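Pili retraction protein PilT (Thermus thermophilus, PDB 5FL3) probably binds and hydrolyses ATP as a retraction ATPase of the pilus machinery, a member of the GSP E family of secretion and pilus motors. Local coordinates at residues 163-168 against 179-184; 209-214 against 233-238. All coordinates share one frame; numbering follows the deposited sequence.

Contact 1. Residues 163-168 against 179-184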
# COMPACT_ATOMS: atom_id res chain seq x y z
N LYS A 163 -3.08 -12.12 18.55
CA LYS A 163 -3.81 -12.64 17.42
C LYS A 163 -2.92 -13.37 16.43
O LYS A 163 -1.69 -13.24 16.42
CB LYS A 163 -4.53 -11.49 16.71
CG LYS A 163 -5.81 -11.10 17.42
CD LYS A 163 -6.29 -9.74 17.01
CE LYS A 163 -7.50 -9.32 17.85
NZ LYS A 163 -8.76 -9.98 17.40
N ASN A 164 -3.55 -14.18 15.59
CA ASN A 164 -2.83 -14.77 14.50
C ASN A 164 -3.08 -13.97 13.20
O ASN A 164 -4.18 -13.94 12.67
CB ASN A 164 -3.23 -16.22 14.34
CG ASN A 164 -2.38 -16.94 13.34
OD1 ASN A 164 -1.17 -16.68 13.23
ND2 ASN A 164 -3.01 -17.83 12.57
N ILE A 165 -2.04 -13.30 12.73
CA ILE A 165 -2.13 -12.42 11.57
C ILE A 165 -1.43 -13.05 10.39
O ILE A 165 -0.22 -13.30 10.44
CB ILE A 165 -1.46 -11.07 11.82
CG1 ILE A 165 -2.12 -10.34 13.01
CG2 ILE A 165 -1.49 -10.25 10.59
CD1 ILE A 165 -1.27 -9.14 13.51
N ILE A 166 -2.19 -13.30 9.32
CA ILE A 166 -1.65 -13.94 8.12
C ILE A 166 -1.74 -12.99 6.94
O ILE A 166 -2.83 -12.55 6.55
CB ILE A 166 -2.39 -15.24 7.80
CG1 ILE A 166 -2.44 -16.14 9.05
CG2 ILE A 166 -1.76 -15.96 6.60
CD1 ILE A 166 -3.20 -17.44 8.84
N THR A 167 -0.59 -12.65 6.38
CA THR A 167 -0.54 -11.71 5.27
C THR A 167 -0.12 -12.44 4.00
O THR A 167 0.67 -13.38 4.06
CB THR A 167 0.42 -10.51 5.58
OG1 THR A 167 1.78 -10.86 5.32
CG2 THR A 167 0.29 -10.08 7.03
N ILE A 168 -0.68 -12.04 2.86
CA ILE A 168 -0.32 -12.60 1.55
C ILE A 168 0.06 -11.45 0.63
O ILE A 168 -0.76 -10.59 0.31
CB ILE A 168 -1.46 -13.45 0.94
CG1 ILE A 168 -1.64 -14.75 1.73
CG2 ILE A 168 -1.10 -13.84 -0.48
CD1 ILE A 168 -2.55 -14.64 2.88
N LYS A 179 5.33 -9.76 18.16
CA LYS A 179 5.23 -8.95 19.36
C LYS A 179 4.17 -9.60 20.23
O LYS A 179 4.45 -10.65 20.85
CB LYS A 179 4.89 -7.50 19.03
CG LYS A 179 6.03 -6.82 18.24
CD LYS A 179 5.73 -5.37 17.90
CE LYS A 179 6.83 -4.78 17.01
NZ LYS A 179 6.56 -3.38 16.59
N LYS A 180 2.97 -9.05 20.26
CA LYS A 180 1.90 -9.70 20.99
C LYS A 180 1.17 -10.71 20.10
O LYS A 180 0.55 -11.64 20.60
CB LYS A 180 0.92 -8.67 21.55
CG LYS A 180 0.03 -9.20 22.67
CD LYS A 180 -0.27 -8.12 23.73
CE LYS A 180 -1.19 -8.66 24.84
NZ LYS A 180 -1.27 -7.76 26.04
N SER A 181 1.25 -10.50 18.79
CA SER A 181 0.60 -11.36 17.80
C SER A 181 1.58 -12.24 17.07
O SER A 181 2.77 -12.00 17.11
CB SER A 181 -0.14 -10.52 16.76
OG SER A 181 -1.21 -9.81 17.32
N LEU A 182 1.06 -13.28 16.43
CA LEU A 182 1.82 -13.98 15.40
C LEU A 182 1.59 -13.26 14.08
O LEU A 182 0.47 -12.86 13.75
CB LEU A 182 1.40 -15.44 15.27
CG LEU A 182 1.60 -16.34 16.48
CD1 LEU A 182 1.11 -17.75 16.14
CD2 LEU A 182 3.05 -16.34 16.86
N VAL A 183 2.65 -13.06 13.32
CA VAL A 183 2.54 -12.44 12.02
C VAL A 183 3.16 -13.39 11.02
O VAL A 183 4.37 -13.56 10.99
CB VAL A 183 3.21 -11.06 11.98
CG1 VAL A 183 2.90 -10.35 10.67
CG2 VAL A 183 2.71 -10.23 13.11
N VAL A 184 2.30 -14.05 10.24
CA VAL A 184 2.70 -15.04 9.26
C VAL A 184 2.65 -14.35 7.92
O VAL A 184 1.57 -13.97 7.47
CB VAL A 184 1.77 -16.26 9.28
CG1 VAL A 184 2.06 -17.19 8.12
CG2 VAL A 184 1.88 -17.00 10.61
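I165 lays its CD1 methyl over the lead-in and first residues of the neighbouring strand, 3.7 Å from CB of S181 and 4.1 Å from CG2 of V183. CG1 stands anti to the carbonyl carbon (chi1 -59°), which sets it beside the backbone N and brings CD1 against S181; helix 146-160 covers this face, with I157 against I165 and N158 against V183. S181 marks the entry to the pairing: its OG accepts a bond from K163 N at 3.2 Å, bent at the hydrogen (145°), and is also hydrogen-bonded to the carbonyl of Y161. On the face of N164, L182 and V184, the amide oxygen OD1 of N164 rests 3.5 Å from CB of L182, the two side chains crossing obliquely, while ND2 turns to the carbonyl of D206. Between the backbones a parallel ladder runs from L182 N to K163 O, through I165 and V184, to T167 N on V184 O at 2.8 Å. The amide of I165 meets L182 O tilted 28° from the carbonyl plane. Strand 182-187 is outermost within this chain, so the pairing adds an edge strand to the sheet of a P-loop NTPase core.

Contact 2. Residues 209-214 against 233-238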
# COMPACT_ATOMS: atom_id res chain seq x y z
N VAL A 209 -6.63 -12.30 11.76
CA VAL A 209 -6.48 -11.20 10.83
C VAL A 209 -5.84 -11.72 9.57
O VAL A 209 -4.80 -12.38 9.63
CB VAL A 209 -5.61 -10.05 11.40
CG1 VAL A 209 -5.59 -8.86 10.44
CG2 VAL A 209 -6.14 -9.63 12.78
N ILE A 210 -6.49 -11.45 8.43
CA ILE A 210 -5.91 -11.79 7.14
C ILE A 210 -5.69 -10.55 6.29
O ILE A 210 -6.59 -9.76 6.04
CB ILE A 210 -6.80 -12.79 6.36
CG1 ILE A 210 -7.13 -14.02 7.21
CG2 ILE A 210 -6.14 -13.17 5.02
CD1 ILE A 210 -8.15 -14.95 6.56
N MET A 211 -4.46 -10.37 5.83
CA MET A 211 -4.15 -9.28 4.92
C MET A 211 -3.86 -9.84 3.54
O MET A 211 -2.96 -10.66 3.37
CB MET A 211 -2.98 -8.46 5.44
CG MET A 211 -2.82 -7.13 4.74
SD MET A 211 -1.65 -7.19 3.37
CE MET A 211 -0.14 -6.86 4.26
N VAL A 212 -4.66 -9.42 2.57
CA VAL A 212 -4.47 -9.77 1.18
C VAL A 212 -3.98 -8.54 0.46
O VAL A 212 -4.76 -7.62 0.25
CB VAL A 212 -5.78 -10.23 0.52
CG1 VAL A 212 -5.48 -11.00 -0.75
CG2 VAL A 212 -6.61 -11.03 1.48
N GLY A 213 -2.70 -8.53 0.07
CA GLY A 213 -2.05 -7.35 -0.49
C GLY A 213 -2.84 -6.60 -1.56
O GLY A 213 -2.88 -5.38 -1.57
N GLU A 214 -3.48 -7.35 -2.46
CA GLU A 214 -4.37 -6.76 -3.44
C GLU A 214 -5.33 -7.80 -3.98
O GLU A 214 -5.08 -8.99 -3.88
CB GLU A 214 -3.59 -6.10 -4.57
CG GLU A 214 -2.39 -6.87 -5.00
CD GLU A 214 -1.44 -6.06 -5.87
OE1 GLU A 214 -1.90 -5.46 -6.87
OE2 GLU A 214 -0.22 -6.06 -5.56
N LEU A 233 -11.11 -10.53 10.62
CA LEU A 233 -10.71 -9.20 10.16
C LEU A 233 -9.84 -9.30 8.90
O LEU A 233 -8.77 -9.93 8.92
CB LEU A 233 -9.94 -8.45 11.25
CG LEU A 233 -9.57 -7.02 10.86
CD1 LEU A 233 -10.81 -6.15 10.69
CD2 LEU A 233 -8.66 -6.40 11.89
N VAL A 234 -10.31 -8.68 7.82
CA VAL A 234 -9.62 -8.74 6.54
C VAL A 234 -9.14 -7.35 6.10
O VAL A 234 -9.91 -6.38 6.06
CB VAL A 234 -10.53 -9.37 5.44
CG1 VAL A 234 -9.79 -9.50 4.13
CG2 VAL A 234 -11.03 -10.73 5.87
N LEU A 235 -7.85 -7.26 5.77
CA LEU A 235 -7.29 -6.03 5.21
C LEU A 235 -6.92 -6.23 3.74
O LEU A 235 -6.33 -7.25 3.39
CB LEU A 235 -6.06 -5.57 6.00
CG LEU A 235 -6.04 -5.74 7.52
CD1 LEU A 235 -4.80 -5.09 8.06
CD2 LEU A 235 -7.25 -5.15 8.17
N SER A 236 -7.27 -5.28 2.89
CA SER A 236 -6.86 -5.37 1.50
C SER A 236 -6.82 -4.01 0.84
O SER A 236 -7.12 -2.99 1.45
CB SER A 236 -7.78 -6.30 0.71
OG SER A 236 -7.13 -6.75 -0.46
N THR A 237 -6.41 -4.01 -0.42
CA THR A 237 -6.26 -2.79 -1.20
C THR A 237 -6.91 -2.91 -2.55
O THR A 237 -7.02 -4.00 -3.10
CB THR A 237 -4.80 -2.43 -1.43
OG1 THR A 237 -4.26 -3.32 -2.43
CG2 THR A 237 -4.01 -2.56 -0.14
N LEU A 238 -7.31 -1.78 -3.10
CA LEU A 238 -7.76 -1.72 -4.48
C LEU A 238 -7.09 -0.47 -5.08
O LEU A 238 -6.54 0.35 -4.34
CB LEU A 238 -9.29 -1.69 -4.54
CG LEU A 238 -10.08 -2.13 -5.78
CD1 LEU A 238 -9.76 -3.55 -6.22
CD2 LEU A 238 -11.57 -1.98 -5.53
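V209 and L233 lie side by side on one face of the sheet, CG1 and CG2 of V209 each 4.2 Å from CD2 of L233. Further along that face M211 crosses L235 at about a right angle, its CG 3.8 Å from CB of L235; beyond CG the methionine chain bends (chi2 -95°) and leaves the contact. Its side chain also touches I154 of helix 146-160, whose L150 and L153 pack on L235. On the other face CG2 of V212 lies 4.4 Å from CG1 of V234, and helix 195-202 covers I210 and V212. Backbone bonds alternate in parallel fashion, L233 O taking the amide of I210 and I210 O that of L235, before V212 N reaches L235 O at 2.9 Å. With helix 218-230 as the crossover, the strands form a beta-alpha-beta unit of the P-loop NTPase core. From V212 O onward the donors are hydroxyls. S236 OG, turned anti to its backbone N (chi1 -159°), comes alongside V212 O and donates to it at 2.6 Å. T237 OG1 gives its proton to G213 O, also at 2.6 Å, in the carbonyl plane and on a lone pair. An alanine in place of T237 would probably leave G213 O without this donor and open a gap beside CB of E214. The T237 side chain lies about 4 Å, at the nearest atoms, from that of K146, which binds ADP, and rests on L150 as well.

After the N-terminal antiparallel sheet, strand 134-139 leads into the P-loop and helix 146-160; strand 164-169 then opens contact 1. A short connection without a helix returns to strand 182-187, closing contact 1 before contact 2 begins, so the two are in series and neither nest nor cross. Helix 195-202 leads on to strand 209-212, which inserts on the other flank of strand 164-169; the probable bonds I166 N to V209 O and I168 N to M211 O make this join. Contact 2 closes a longer loop through helix 218-230, placing strand 233-238 next to strand 134-139. Together they tie the edge of the sheet to its nucleotide-binding centre, with helix 146-160 touching both.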